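Local coordinates for antigen, P35 (Borreliella spielmanii A14S, PDB 6HPN), which is an outer surface protein of unknown molecular function, orthologous to BBA64 of Borrelia burgdorferi, from a family thought to contribute to Lyme disease, at residues N136-L141 with L221-Q225. Residue numbers count along the deposited sequence, not the author numbering.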
ATOM      1  N   ASN A 136      19.133   1.483  -6.969  1.00 23.69           N
ATOM      2  CA  ASN A 136      19.577   1.795  -8.351  1.00 24.22           C
ATOM      3  C   ASN A 136      20.906   2.561  -8.312  1.00 23.10           C
ATOM      4  O   ASN A 136      21.639   2.502  -9.299  1.00 23.92           O
ATOM      5  CB  ASN A 136      18.499   2.557  -9.121  1.00 27.74           C
ATOM      6  CG  ASN A 136      18.818   2.645 -10.597  1.00 32.51           C
ATOM      7  OD1 ASN A 136      18.991   1.608 -11.227  1.00 37.09           O
ATOM      8  ND2 ASN A 136      18.944   3.854 -11.137  1.00 31.98           N
ATOM      9  N   VAL A 137      21.216   3.254  -7.218  1.00 22.76           N
ATOM     10  CA  VAL A 137      22.472   4.048  -7.066  1.00 22.86           C
ATOM     11  C   VAL A 137      23.205   3.581  -5.792  1.00 24.00           C
ATOM     12  O   VAL A 137      24.002   4.326  -5.245  1.00 24.35           O
ATOM     13  CB  VAL A 137      22.153   5.554  -7.091  1.00 22.30           C
ATOM     14  CG1 VAL A 137      21.449   5.969  -8.378  1.00 22.55           C
ATOM     15  CG2 VAL A 137      21.314   5.989  -5.903  1.00 23.23           C
ATOM     16  N   LYS A 138      22.971   2.336  -5.389  1.00 26.71           N
ATOM     17  CA  LYS A 138      23.474   1.702  -4.141  1.00 30.63           C
ATOM     18  C   LYS A 138      24.963   2.014  -3.922  1.00 29.66           C
ATOM     19  O   LYS A 138      25.316   2.446  -2.818  1.00 29.38           O
ATOM     20  CB  LYS A 138      23.174   0.203  -4.219  1.00 32.87           C
ATOM     21  CG  LYS A 138      24.191  -0.721  -3.575  1.00 37.89           C
ATOM     22  CD  LYS A 138      23.952  -2.157  -3.937  1.00 41.61           C
ATOM     23  CE  LYS A 138      24.088  -2.406  -5.425  1.00 43.78           C
ATOM     24  NZ  LYS A 138      23.279  -3.576  -5.834  1.00 48.73           N
ATOM     25  N   ASP A 139      25.805   1.830  -4.932  1.00 30.26           N
ATOM     26  CA  ASP A 139      27.279   1.957  -4.795  1.00 30.30           C
ATOM     27  C   ASP A 139      27.702   3.400  -4.495  1.00 28.93           C
ATOM     28  O   ASP A 139      28.857   3.583  -4.107  1.00 29.51           O
ATOM     29  CB  ASP A 139      27.980   1.458  -6.054  1.00 31.31           C
ATOM     30  CG  ASP A 139      27.874  -0.037  -6.246  1.00 34.44           C
ATOM     31  OD1 ASP A 139      27.527  -0.744  -5.275  1.00 34.94           O
ATOM     32  OD2 ASP A 139      28.149  -0.481  -7.367  1.00 40.68           O
ATOM     33  N   LYS A 140      26.831   4.393  -4.640  1.00 28.34           N
ATOM     34  CA  LYS A 140      27.257   5.811  -4.530  1.00 31.51           C
ATOM     35  C   LYS A 140      26.598   6.516  -3.337  1.00 27.29           C
ATOM     36  O   LYS A 140      26.749   7.736  -3.239  1.00 28.96           O
ATOM     37  CB  LYS A 140      26.975   6.550  -5.845  1.00 36.61           C
ATOM     38  CG  LYS A 140      27.988   6.318  -6.963  1.00 43.69           C
ATOM     39  CD  LYS A 140      27.336   6.058  -8.329  1.00 52.55           C
ATOM     40  CE  LYS A 140      28.182   6.494  -9.511  1.00 56.41           C
ATOM     41  NZ  LYS A 140      28.160   7.967  -9.708  1.00 58.12           N
ATOM     42  N   LEU A 141      25.944   5.817  -2.418  1.00 25.25           N
ATOM     43  CA  LEU A 141      25.262   6.499  -1.277  1.00 25.27           C
ATOM     44  C   LEU A 141      26.292   7.190  -0.369  1.00 27.04           C
ATOM     45  O   LEU A 141      25.924   8.203   0.311  1.00 25.95           O
ATOM     46  CB  LEU A 141      24.427   5.487  -0.487  1.00 24.82           C
ATOM     47  CG  LEU A 141      23.140   4.994  -1.146  1.00 24.21           C
ATOM     48  CD1 LEU A 141      22.499   3.932  -0.282  1.00 23.86           C
ATOM     49  CD2 LEU A 141      22.148   6.139  -1.380  1.00 24.95           C
ATOM     50  N   LEU A 221      18.964  11.990  -4.808  1.00 16.91           N
ATOM     51  CA  LEU A 221      19.709  10.966  -5.586  1.00 17.75           C
ATOM     52  C   LEU A 221      20.160  11.514  -6.943  1.00 17.74           C
ATOM     53  O   LEU A 221      20.977  10.858  -7.584  1.00 15.75           O
ATOM     54  CB  LEU A 221      18.820   9.735  -5.769  1.00 19.00           C
ATOM     55  CG  LEU A 221      18.408   9.007  -4.483  1.00 20.06           C
ATOM     56  CD1 LEU A 221      17.706   7.706  -4.830  1.00 20.22           C
ATOM     57  CD2 LEU A 221      19.590   8.733  -3.547  1.00 19.36           C
ATOM     58  N   ALA A 222      19.687  12.692  -7.349  1.00 19.08           N
ATOM     59  CA  ALA A 222      19.959  13.241  -8.697  1.00 20.02           C
ATOM     60  C   ALA A 222      21.470  13.292  -8.920  1.00 21.75           C
ATOM     61  O   ALA A 222      21.986  12.719  -9.879  1.00 25.30           O
ATOM     62  CB  ALA A 222      19.279  14.572  -8.879  1.00 18.53           C
ATOM     63  N   PRO A 223      22.271  13.865  -7.999  1.00 23.64           N
ATOM     64  CA  PRO A 223      23.718  13.950  -8.235  1.00 24.10           C
ATOM     65  C   PRO A 223      24.506  12.618  -8.308  1.00 26.71           C
ATOM     66  O   PRO A 223      25.638  12.683  -8.701  1.00 29.85           O
ATOM     67  CB  PRO A 223      24.199  14.779  -7.020  1.00 22.84           C
ATOM     68  CG  PRO A 223      22.937  15.454  -6.478  1.00 21.51           C
ATOM     69  CD  PRO A 223      21.864  14.415  -6.688  1.00 22.00           C
ATOM     70  N   ILE A 224      23.947  11.452  -7.948  1.00 26.40           N
ATOM     71  CA  ILE A 224      24.744  10.183  -7.865  1.00 28.12           C
ATOM     72  C   ILE A 224      24.269   9.175  -8.926  1.00 27.57           C
ATOM     73  O   ILE A 224      24.558   7.973  -8.849  1.00 28.68           O
ATOM     74  CB  ILE A 224      24.749   9.620  -6.425  1.00 29.52           C
ATOM     75  CG1 ILE A 224      23.348   9.376  -5.853  1.00 27.74           C
ATOM     76  CG2 ILE A 224      25.571  10.531  -5.515  1.00 30.58           C
ATOM     77  CD1 ILE A 224      23.348   8.380  -4.732  1.00 27.40           C
ATOM     78  N   GLN A 225      23.750   9.713 -10.007  1.00 29.95           N
ATOM     79  CA  GLN A 225      22.812   9.044 -10.929  1.00 30.29           C
ATOM     80  C   GLN A 225      23.580   8.537 -12.157  1.00 30.11           C
ATOM     81  O   GLN A 225      24.761   8.885 -12.214  1.00 29.77           O
ATOM     82  CB  GLN A 225      21.763  10.123 -11.172  1.00 29.43           C
ATOM     83  CG  GLN A 225      20.404   9.626 -11.610  1.00 29.16           C
ATOM     84  CD  GLN A 225      19.812   8.570 -10.713  1.00 27.07           C
ATOM     85  OE1 GLN A 225      19.332   8.843  -9.613  1.00 24.31           O
ATOM     86  NE2 GLN A 225      19.823   7.344 -11.206  1.00 26.06           N
TER
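At one end of this all-helical PFam54 domain, the loop that leaves helix 106-135 packs against the chain's C-terminal tail, which follows helix 200-221. The contact buries 339 Å² and is apolar at its centre, with no hydrogen bond passing between 136-141 and 221-225. Asn136 sits at the exposed margin, the end of its side chain approaching that of Gln225. Val137 is buried and directs its CA-to-CB bond at the tail: its CG2 lies 3.4 Å from Ile224 CD1 and 4.0 Å from Leu221 CD2, so one methyl group meets both Leu221 and Ile224. From here the backbone tightens into a 3-10 turn in which Lys140 N donates to Val137 O (2.9 Å), placing Val137 and Lys140 on the side facing the tail while Lys138 turns away, its side chain resting on Leu26 of helix 16-40. The tail is curled in a similar way, Ile224 N bonding to Leu221 O (3.1 Å), so that Leu221 and Ile224 both point at the loop and Ala222 away from it. The aliphatic part of Lys140 runs alongside Ile224, with Lys140 CB 3.8 Å from Ile224 CB and Lys140 CD 3.4 Å from Ile224 O, a van der Waals contact. Leu141 starts out away from the tail, yet the end of its side chain comes nearer to 221-225, while the side chain also touches Leu26 and Ile134, tying the contact to helices 16-40 and 106-135. Closing the apolar cluster, Leu141 CD2 stands 4.2 Å from both Leu221 CD2 and Ile224 CD1.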